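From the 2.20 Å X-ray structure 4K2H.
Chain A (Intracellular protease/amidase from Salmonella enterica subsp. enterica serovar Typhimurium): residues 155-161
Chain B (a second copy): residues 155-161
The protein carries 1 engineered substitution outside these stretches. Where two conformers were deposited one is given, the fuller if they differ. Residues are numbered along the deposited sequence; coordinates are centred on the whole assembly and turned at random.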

# COMPACT_ATOMS: atom_id res chain seq x y z
N GLY A 155 12.55 3.78 2.99
CA GLY A 155 11.56 3.03 3.75
C GLY A 155 10.14 3.42 3.36
O GLY A 155 9.94 4.24 2.48
N LEU A 156 9.15 2.83 4.06
CA LEU A 156 7.75 2.98 3.71
C LEU A 156 7.28 4.43 3.66
O LEU A 156 6.52 4.80 2.77
N GLY A 157 7.77 5.26 4.57
CA GLY A 157 7.41 6.67 4.56
C GLY A 157 7.78 7.35 3.28
O GLY A 157 7.23 8.37 2.95
N HIS A 158 8.73 6.81 2.54
CA HIS A 158 9.17 7.47 1.30
C HIS A 158 8.78 6.72 0.04
O HIS A 158 9.29 7.02 -1.03
N VAL A 159 7.82 5.80 0.15
CA VAL A 159 7.49 4.91 -0.95
C VAL A 159 6.92 5.63 -2.17
O VAL A 159 7.18 5.23 -3.29
N PHE A 160 6.15 6.70 -1.96
CA PHE A 160 5.62 7.46 -3.10
C PHE A 160 6.76 8.06 -3.89
O PHE A 160 6.80 7.95 -5.12
N ASP A 161 7.71 8.67 -3.19
CA ASP A 161 8.85 9.28 -3.85
C ASP A 161 9.62 8.22 -4.65
O ASP A 161 9.99 8.46 -5.82
N GLY B 155 -7.62 11.19 -0.32
CA GLY B 155 -7.16 10.32 -1.40
C GLY B 155 -5.87 9.61 -1.04
O GLY B 155 -5.31 9.83 0.02
N LEU B 156 -5.40 8.76 -1.94
CA LEU B 156 -4.23 7.94 -1.66
C LEU B 156 -3.01 8.75 -1.22
O LEU B 156 -2.28 8.34 -0.31
N GLY B 157 -2.77 9.90 -1.83
CA GLY B 157 -1.59 10.72 -1.45
C GLY B 157 -1.57 11.07 0.03
O GLY B 157 -0.53 11.31 0.59
N HIS B 158 -2.75 11.11 0.66
CA HIS B 158 -2.88 11.43 2.09
C HIS B 158 -3.18 10.22 3.01
O HIS B 158 -3.67 10.41 4.15
N VAL B 159 -2.84 9.01 2.57
CA VAL B 159 -3.24 7.79 3.30
C VAL B 159 -2.52 7.65 4.65
O VAL B 159 -3.11 7.20 5.66
N PHE B 160 -1.26 8.08 4.70
CA PHE B 160 -0.55 8.07 5.95
C PHE B 160 -1.22 8.99 6.97
O PHE B 160 -1.45 8.58 8.12
N ASP B 161 -1.59 10.21 6.57
CA ASP B 161 -2.27 11.12 7.48
C ASP B 161 -3.54 10.43 7.96
O ASP B 161 -3.82 10.36 9.14

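The most unusual feature of this contact is how much of it rests on one residue used twice: A:Phe160 and B:Phe160 each have 88 Å² covered by the other stretch, together about two thirds of the 269 Å² buried between them, and no hydrogen bond crosses the gap. The backbones themselves stay well apart. The nearest pair of CA atoms, A:Phe160 CA and B:Gly157 CA, is 8.1 Å apart, so side chains must bridge the space.

Both phenylalanines lie in the first turn of a helix, and in each the CA-to-CB bond points toward the opposing stretch. Their rotamers nearly coincide, with chi1 of -74° in A:Phe160 and -67° in B:Phe160, both m, and chi2 of -69° and -72°. This agreement is evidence that the two copies solve the packing problem in the same way. The rings meet at A:Phe160 CE2 and B:Phe160 CE2, 3.9 Å apart, a van der Waals distance. The approach is oblique with respect to both rings, so the pair is best described as apolar packing.

Each ring then reaches the 3-10 segment of the other chain. A:Phe160 CZ lies 3.6 Å from B:Leu156 O and 3.7 Å from B:Leu156 CG; reciprocally, B:Phe160 CZ lies 3.6 Å from A:Leu156 O and 3.9 Å from A:Leu156 CG. The ring tip thus touches both backbone and side chain of the same leucine. The leucine carbonyl is not left without a polar partner by this apolar neighbour, because it accepts a hydrogen bond within its own chain: A:Val159 N to A:Leu156 O is 3.1 Å, and B:Val159 N to B:Leu156 O is 3.0 Å. A second backbone bond precedes it in each copy, from A:His158 N to A:Gly155 O at 2.8 Å and from B:His158 N to B:Gly155 O at 2.9 Å.

The CA-to-CB bonds of A:Leu156 and B:Leu156 point sideways, yet the ends of these side chains come nearer the other stretch. Both adopt t at chi1 and p at chi2, with chi2 at 58° in chain A and 68° in chain B. The valines add a lighter contact. Their CA-to-CB bonds point toward the other stretch, with chi1 at p (71° in A:Val159, 68° in B:Val159), and their CG1 methyls sit at the ring edges, near the ring planes: B:Val159 CG1 is 4.3 Å from A:Phe160 CE2, while A:Val159 CG1 is 4.5 Å from B:Phe160 CZ.

The polar side chains take no part. A:His158 and B:His158, at the N-cap positions, direct their CA-to-CB bonds away, both with chi1 at m, and the nearest approaches are A:His158 CB to B:Phe160 CE2 at 8.1 Å and B:His158 CB to A:Phe160 CE2 at 8.0 Å. A:Asp161 and B:Asp161, both t at chi1, are farther still; A:Asp161 OD1 is hydrogen-bonded elsewhere in the structure.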

# COMPACT_ATOMS: atom_id res chain seq x y z
CB LEU A 156 6.85 2.15 4.63
CG LEU A 156 5.33 2.24 4.41
CD1 LEU A 156 4.96 1.84 3.00
CD2 LEU A 156 4.56 1.44 5.47
CB HIS A 158 10.67 7.66 1.32
CG HIS A 158 11.16 8.48 2.45
ND1 HIS A 158 10.93 9.83 2.53
CD2 HIS A 158 11.91 8.16 3.53
CE1 HIS A 158 11.49 10.31 3.63
NE2 HIS A 158 12.10 9.32 4.24
CB VAL A 159 6.54 3.78 -0.48
CG1 VAL A 159 5.14 4.32 -0.19
CG2 VAL A 159 6.48 2.68 -1.52
CB PHE A 160 4.61 8.51 -2.64
CG PHE A 160 3.27 7.94 -2.22
CD1 PHE A 160 2.41 7.37 -3.17
CD2 PHE A 160 2.85 7.98 -0.88
CE1 PHE A 160 1.19 6.84 -2.79
CE2 PHE A 160 1.62 7.45 -0.51
CZ PHE A 160 0.79 6.88 -1.46
CB ASP A 161 9.77 9.99 -2.85
CG ASP A 161 10.76 10.92 -3.52
OD1 ASP A 161 10.72 11.01 -4.77
OD2 ASP A 161 11.56 11.58 -2.81
CB LEU B 156 -3.91 7.08 -2.87
CG LEU B 156 -2.67 6.20 -2.69
CD1 LEU B 156 -2.93 5.11 -1.65
CD2 LEU B 156 -2.30 5.62 -4.03
CB HIS B 158 -4.02 12.45 2.26
CG HIS B 158 -3.76 13.75 1.58
ND1 HIS B 158 -2.73 14.57 1.94
CD2 HIS B 158 -4.43 14.39 0.59
CE1 HIS B 158 -2.75 15.66 1.20
NE2 HIS B 158 -3.77 15.57 0.37
CB VAL B 159 -3.04 6.53 2.42
CG1 VAL B 159 -1.57 6.23 2.15
CG2 VAL B 159 -3.74 5.32 3.03
CB PHE B 160 0.94 8.40 5.77
CG PHE B 160 1.71 7.36 5.02
CD1 PHE B 160 1.99 6.14 5.61
CD2 PHE B 160 2.15 7.60 3.72
CE1 PHE B 160 2.69 5.16 4.93
CE2 PHE B 160 2.87 6.62 3.04
CZ PHE B 160 3.13 5.40 3.64
CB ASP B 161 -2.56 12.50 6.82
CG ASP B 161 -2.90 13.61 7.86
OD1 ASP B 161 -3.28 13.25 9.00
OD2 ASP B 161 -2.81 14.85 7.53